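Local coordinates for response regulator receiver domain protein (CheY-like) (PDB 3I42) that probably acts as a phosphorylation-controlled switch in two-component signalling, accepting a phosphoryl group on its receiver domain from a partner histidine kinase, at residues R70-S84 against E97-I109. Numbering follows the deposited sequence.
Sequences RALPMEKTSKFVAVS and ELFDFYLEKPIDI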
loop_
_atom_site.group_PDB
_atom_site.type_symbol
_atom_site.label_atom_id
_atom_site.label_comp_id
_atom_site.label_asym_id
_atom_site.label_seq_id
_atom_site.Cartn_x
_atom_site.Cartn_y
_atom_site.Cartn_z
ATOM N N ARG A 70 10.483 2.337 -11.397
ATOM C CA ARG A 70 11.223 2.134 -10.155
ATOM C C ARG A 70 12.645 1.612 -10.380
ATOM O O ARG A 70 13.543 1.872 -9.570
ATOM C CB ARG A 70 10.495 1.153 -9.255
ATOM C CG ARG A 70 9.332 1.760 -8.479
ATOM C CD ARG A 70 8.914 0.847 -7.327
ATOM N NE ARG A 70 7.775 1.400 -6.601
ATOM C CZ ARG A 70 7.855 2.415 -5.744
ATOM N NH1 ARG A 70 9.028 3.013 -5.493
ATOM N NH2 ARG A 70 6.752 2.847 -5.151
ATOM N N ALA A 71 12.836 0.852 -11.461
ATOM C CA ALA A 71 14.127 0.229 -11.748
ATOM C C ALA A 71 15.054 1.151 -12.537
ATOM O O ALA A 71 16.218 0.846 -12.697
ATOM C CB ALA A 71 13.939 -1.123 -12.478
ATOM N N LEU A 72 14.552 2.273 -13.033
ATOM C CA LEU A 72 15.421 3.252 -13.671
ATOM C C LEU A 72 16.404 3.849 -12.668
ATOM O O LEU A 72 16.106 3.910 -11.463
ATOM C CB LEU A 72 14.611 4.362 -14.313
ATOM C CG LEU A 72 13.986 4.048 -15.654
ATOM C CD1 LEU A 72 12.970 5.130 -16.001
ATOM C CD2 LEU A 72 15.063 3.971 -16.713
ATOM N N PRO A 73 17.591 4.282 -13.148
ATOM C CA PRO A 73 18.492 4.931 -12.213
ATOM C C PRO A 73 17.992 6.350 -11.978
ATOM O O PRO A 73 17.917 7.170 -12.923
ATOM C CB PRO A 73 19.846 4.943 -12.943
ATOM C CG PRO A 73 19.608 4.336 -14.306
ATOM C CD PRO A 73 18.121 4.332 -14.523
ATOM N N MET A 74 17.616 6.602 -10.730
ATOM C CA MET A 74 17.138 7.888 -10.299
ATOM C C MET A 74 18.096 8.413 -9.242
ATOM O O MET A 74 18.440 7.708 -8.276
ATOM C CB MET A 74 15.736 7.754 -9.701
ATOM C CG MET A 74 14.600 7.782 -10.712
ATOM S SD MET A 74 13.027 7.339 -9.929
ATOM C CE MET A 74 13.249 5.558 -9.670
ATOM N N GLU A 75 18.524 9.657 -9.452
ATOM C CA GLU A 75 19.251 10.446 -8.460
ATOM C C GLU A 75 18.505 10.414 -7.106
ATOM O O GLU A 75 19.062 9.957 -6.100
ATOM C CB GLU A 75 19.407 11.879 -8.998
ATOM C CG GLU A 75 20.789 12.498 -8.819
ATOM C CD GLU A 75 20.930 13.273 -7.498
ATOM O OE1 GLU A 75 20.692 12.675 -6.409
ATOM O OE2 GLU A 75 21.283 14.482 -7.552
ATOM N N LYS A 76 17.245 10.868 -7.114
ATOM C CA LYS A 76 16.317 10.790 -5.969
ATOM C C LYS A 76 15.108 9.960 -6.369
ATOM O O LYS A 76 14.740 9.941 -7.547
ATOM C CB LYS A 76 15.828 12.191 -5.577
ATOM N N THR A 77 14.463 9.309 -5.406
ATOM C CA THR A 77 13.328 8.428 -5.715
ATOM C C THR A 77 11.955 9.119 -5.711
ATOM O O THR A 77 11.632 9.897 -4.826
ATOM C CB THR A 77 13.391 7.135 -4.872
ATOM O OG1 THR A 77 14.218 6.184 -5.571
ATOM C CG2 THR A 77 12.002 6.525 -4.628
ATOM N N SER A 78 11.179 8.860 -6.755
ATOM C CA SER A 78 9.881 9.493 -6.921
ATOM C C SER A 78 8.873 8.771 -6.060
ATOM O O SER A 78 9.087 7.620 -5.693
ATOM C CB SER A 78 9.431 9.412 -8.379
ATOM O OG SER A 78 10.417 9.940 -9.246
ATOM N N LYS A 79 7.764 9.442 -5.749
ATOM C CA LYS A 79 6.596 8.766 -5.198
ATOM C C LYS A 79 5.697 8.485 -6.368
ATOM O O LYS A 79 5.621 9.314 -7.285
ATOM C CB LYS A 79 5.896 9.678 -4.210
ATOM C CG LYS A 79 6.777 10.120 -3.047
ATOM C CD LYS A 79 6.772 9.123 -1.932
ATOM C CE LYS A 79 8.080 8.344 -1.911
ATOM N NZ LYS A 79 8.424 7.872 -0.539
ATOM N N PHE A 80 5.051 7.314 -6.349
ATOM C CA PHE A 80 4.273 6.802 -7.473
ATOM C C PHE A 80 2.857 6.637 -7.007
ATOM O O PHE A 80 2.634 6.019 -5.968
ATOM C CB PHE A 80 4.822 5.432 -7.975
ATOM C CG PHE A 80 6.208 5.529 -8.559
ATOM C CD1 PHE A 80 6.387 5.846 -9.883
ATOM C CD2 PHE A 80 7.340 5.354 -7.749
ATOM C CE1 PHE A 80 7.676 6.015 -10.425
ATOM C CE2 PHE A 80 8.639 5.484 -8.274
ATOM C CZ PHE A 80 8.795 5.830 -9.622
ATOM N N VAL A 81 1.911 7.155 -7.801
ATOM C CA VAL A 81 0.493 7.205 -7.440
ATOM C C VAL A 81 -0.291 6.458 -8.500
ATOM O O VAL A 81 -0.142 6.750 -9.682
ATOM C CB VAL A 81 -0.026 8.686 -7.442
ATOM C CG1 VAL A 81 -1.405 8.781 -6.814
ATOM C CG2 VAL A 81 0.957 9.604 -6.731
ATOM N N ALA A 82 -1.125 5.505 -8.090
ATOM C CA ALA A 82 -1.997 4.761 -9.000
ATOM C C ALA A 82 -3.279 5.534 -9.176
ATOM O O ALA A 82 -3.889 5.958 -8.196
ATOM C CB ALA A 82 -2.352 3.411 -8.426
ATOM N N VAL A 83 -3.735 5.651 -10.407
ATOM C CA VAL A 83 -4.966 6.361 -10.665
ATOM C C VAL A 83 -5.885 5.378 -11.356
ATOM O O VAL A 83 -5.617 4.962 -12.479
ATOM C CB VAL A 83 -4.713 7.593 -11.558
ATOM C CG1 VAL A 83 -6.024 8.245 -11.968
ATOM C CG2 VAL A 83 -3.757 8.582 -10.847
ATOM N N SER A 84 -6.941 4.978 -10.663
ATOM C CA SER A 84 -7.791 3.925 -11.166
ATOM C C SER A 84 -9.234 4.354 -11.210
ATOM O O SER A 84 -9.680 5.126 -10.372
ATOM C CB SER A 84 -7.686 2.708 -10.255
ATOM O OG SER A 84 -8.529 1.655 -10.745
ATOM N N GLU A 97 1.761 -2.935 -3.034
ATOM C CA GLU A 97 3.177 -2.905 -2.667
ATOM C C GLU A 97 3.982 -1.877 -3.445
ATOM O O GLU A 97 4.872 -1.243 -2.881
ATOM C CB GLU A 97 3.788 -4.296 -2.795
ATOM C CG GLU A 97 3.156 -5.289 -1.824
ATOM C CD GLU A 97 3.613 -6.708 -2.030
ATOM O OE1 GLU A 97 3.986 -7.029 -3.170
ATOM O OE2 GLU A 97 3.591 -7.503 -1.059
ATOM N N LEU A 98 3.673 -1.714 -4.727
ATOM C CA LEU A 98 4.521 -0.917 -5.639
ATOM C C LEU A 98 4.129 0.547 -5.826
ATOM O O LEU A 98 4.924 1.345 -6.348
ATOM C CB LEU A 98 4.569 -1.594 -7.005
ATOM C CG LEU A 98 5.373 -2.886 -7.126
ATOM C CD1 LEU A 98 4.753 -3.741 -8.202
ATOM C CD2 LEU A 98 6.826 -2.558 -7.443
ATOM N N PHE A 99 2.905 0.910 -5.440
ATOM C CA PHE A 99 2.549 2.343 -5.450
ATOM C C PHE A 99 2.579 2.888 -4.038
ATOM O O PHE A 99 2.392 2.156 -3.077
ATOM C CB PHE A 99 1.175 2.565 -6.030
ATOM C CG PHE A 99 1.093 2.349 -7.486
ATOM C CD1 PHE A 99 1.416 3.377 -8.373
ATOM C CD2 PHE A 99 0.653 1.131 -7.986
ATOM C CE1 PHE A 99 1.327 3.186 -9.750
ATOM C CE2 PHE A 99 0.568 0.920 -9.370
ATOM C CZ PHE A 99 0.898 1.951 -10.257
ATOM N N ASP A 100 2.823 4.180 -3.915
ATOM C CA ASP A 100 2.881 4.818 -2.612
ATOM C C ASP A 100 1.526 5.426 -2.224
ATOM O O ASP A 100 1.194 5.496 -1.040
ATOM C CB ASP A 100 3.975 5.895 -2.635
ATOM C CG ASP A 100 5.345 5.333 -3.012
ATOM O OD1 ASP A 100 5.886 4.523 -2.234
ATOM O OD2 ASP A 100 5.869 5.700 -4.085
ATOM N N PHE A 101 0.770 5.873 -3.225
ATOM C CA PHE A 101 -0.531 6.516 -3.018
ATOM C C PHE A 101 -1.477 6.052 -4.091
ATOM O O PHE A 101 -1.074 5.585 -5.146
ATOM C CB PHE A 101 -0.435 8.068 -3.054
ATOM C CG PHE A 101 0.616 8.645 -2.137
ATOM C CD1 PHE A 101 0.336 8.913 -0.805
ATOM C CD2 PHE A 101 1.891 8.918 -2.608
ATOM C CE1 PHE A 101 1.318 9.423 0.030
ATOM C CE2 PHE A 101 2.880 9.457 -1.773
ATOM C CZ PHE A 101 2.601 9.701 -0.466
ATOM N N TYR A 102 -2.760 6.182 -3.822
ATOM C CA TYR A 102 -3.759 5.621 -4.693
ATOM C C TYR A 102 -4.869 6.661 -4.811
ATOM O O TYR A 102 -5.242 7.255 -3.823
ATOM C CB TYR A 102 -4.268 4.270 -4.123
ATOM C CG TYR A 102 -3.176 3.416 -3.473
ATOM C CD1 TYR A 102 -2.509 2.378 -4.188
ATOM C CD2 TYR A 102 -2.802 3.639 -2.152
ATOM C CE1 TYR A 102 -1.482 1.587 -3.565
ATOM C CE2 TYR A 102 -1.779 2.879 -1.540
ATOM C CZ TYR A 102 -1.137 1.862 -2.248
ATOM O OH TYR A 102 -0.154 1.150 -1.596
ATOM N N LEU A 103 -5.336 6.889 -6.040
ATOM C CA LEU A 103 -6.399 7.829 -6.386
ATOM C C LEU A 103 -7.470 7.084 -7.147
ATOM O O LEU A 103 -7.180 6.187 -7.938
ATOM C CB LEU A 103 -5.855 8.924 -7.307
ATOM C CG LEU A 103 -5.100 10.054 -6.632
ATOM C CD1 LEU A 103 -4.468 10.939 -7.679
ATOM C CD2 LEU A 103 -6.074 10.862 -5.758
ATOM N N GLU A 104 -8.718 7.442 -6.919
ATOM C CA GLU A 104 -9.799 6.848 -7.697
ATOM C C GLU A 104 -10.399 7.942 -8.568
ATOM O O GLU A 104 -10.631 9.047 -8.084
ATOM C CB GLU A 104 -10.832 6.299 -6.724
ATOM C CG GLU A 104 -11.736 5.237 -7.265
ATOM C CD GLU A 104 -12.776 4.830 -6.243
ATOM O OE1 GLU A 104 -12.425 4.685 -5.050
ATOM O OE2 GLU A 104 -13.948 4.672 -6.630
ATOM N N LYS A 105 -10.619 7.670 -9.853
ATOM C CA LYS A 105 -11.331 8.638 -10.721
ATOM C C LYS A 105 -12.812 8.802 -10.314
ATOM O O LYS A 105 -13.434 7.852 -9.834
ATOM C CB LYS A 105 -11.250 8.257 -12.194
ATOM C CG LYS A 105 -9.861 8.322 -12.770
ATOM C CD LYS A 105 -9.831 7.537 -14.060
ATOM C CE LYS A 105 -8.462 6.956 -14.353
ATOM N NZ LYS A 105 -8.489 6.077 -15.558
ATOM N N PRO A 106 -13.376 10.013 -10.490
ATOM C CA PRO A 106 -12.735 11.199 -11.057
ATOM C C PRO A 106 -11.836 11.912 -10.036
ATOM O O PRO A 106 -12.122 11.892 -8.840
ATOM C CB PRO A 106 -13.918 12.068 -11.426
ATOM C CG PRO A 106 -14.914 11.771 -10.350
ATOM C CD PRO A 106 -14.742 10.309 -10.012
ATOM N N ILE A 107 -10.737 12.493 -10.514
ATOM C CA ILE A 107 -9.776 13.174 -9.648
ATOM C C ILE A 107 -10.252 14.595 -9.332
ATOM O O ILE A 107 -10.825 15.281 -10.178
ATOM C CB ILE A 107 -8.336 13.213 -10.289
ATOM C CG1 ILE A 107 -7.789 11.795 -10.563
ATOM C CG2 ILE A 107 -7.346 13.940 -9.402
ATOM C CD1 ILE A 107 -7.881 10.822 -9.385
ATOM N N ASP A 108 -9.996 15.049 -8.115
ATOM C CA ASP A 108 -10.268 16.438 -7.765
ATOM C C ASP A 108 -9.265 16.944 -6.738
ATOM O O ASP A 108 -8.528 16.153 -6.144
ATOM C CB ASP A 108 -11.736 16.617 -7.303
ATOM C CG ASP A 108 -12.069 15.842 -6.033
ATOM O OD1 ASP A 108 -11.155 15.331 -5.347
ATOM O OD2 ASP A 108 -13.272 15.755 -5.713
ATOM N N ILE A 109 -9.246 18.256 -6.525
ATOM C CA ILE A 109 -8.276 18.903 -5.637
ATOM C C ILE A 109 -8.268 18.344 -4.216
ATOM O O ILE A 109 -7.223 18.343 -3.557
ATOM C CB ILE A 109 -8.468 20.444 -5.663
ATOM C CG1 ILE A 109 -7.542 21.041 -6.716
ATOM C CG2 ILE A 109 -8.205 21.086 -4.297
ATOM C CD1 ILE A 109 -8.209 22.059 -7.567
#
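Arg70 reaches from the end of helix 62-71 to the carbonyl of Leu98, gripping that one oxygen side-on: NE lies 2.9 Å and NH2 2.7 Å from Leu98 O, both with the oxygen close to the guanidinium plane. Arginine suits the place because its length spans the gap and its coplanar N-H groups, turned by chi4 (-76°), let NE and NH2 share one carbonyl oxygen while NH2 also meets an acid. That second bond is a salt bridge with Asp100, 3.2 Å from OD2, where NH2 sits above the carboxylate plane, the two flat groups standing nearly perpendicular (87°). Asp100 OD2 turns its anti lone pair to Phe80 N at 2.9 Å, while Phe80 O takes Asp100 N, so the carboxylate and the backbone N-H of Asp100 together hold the N-H and the C=O of Phe80. The Phe80 ring puts CD2 over a guanidinium face, near its rim. With an alanine here instead of Arg70, Leu98 O is likely to lose both its N-H donors, and Asp100 its salt-bridge partner.

Just before Asp100, where the chain leaves helix 93-98, Phe99 presents one ring face to Ala82, whose CB stands 3.6 Å from the ring centroid, a CH-pi contact for which a small methyl is well suited. On the other side of the sheet, Val81 CG1 meets Leu103 CD1 at 3.8 Å, and Val83 CG2 lies alongside the leucine, which also packs against helix 109-119. Val83 CG1 touches the aliphatic CE of Lys105, whose NZ continues to a salt bridge with Asp54, the predicted phosphorylation site. Backbone hydrogen bonds join the parallel strands 79-84 and 101-104; with the intervening helix 93-98 they form the last beta-alpha-beta crossover of the CheY-like receiver fold, followed by its characteristic cis Lys105-Pro106 peptide bond.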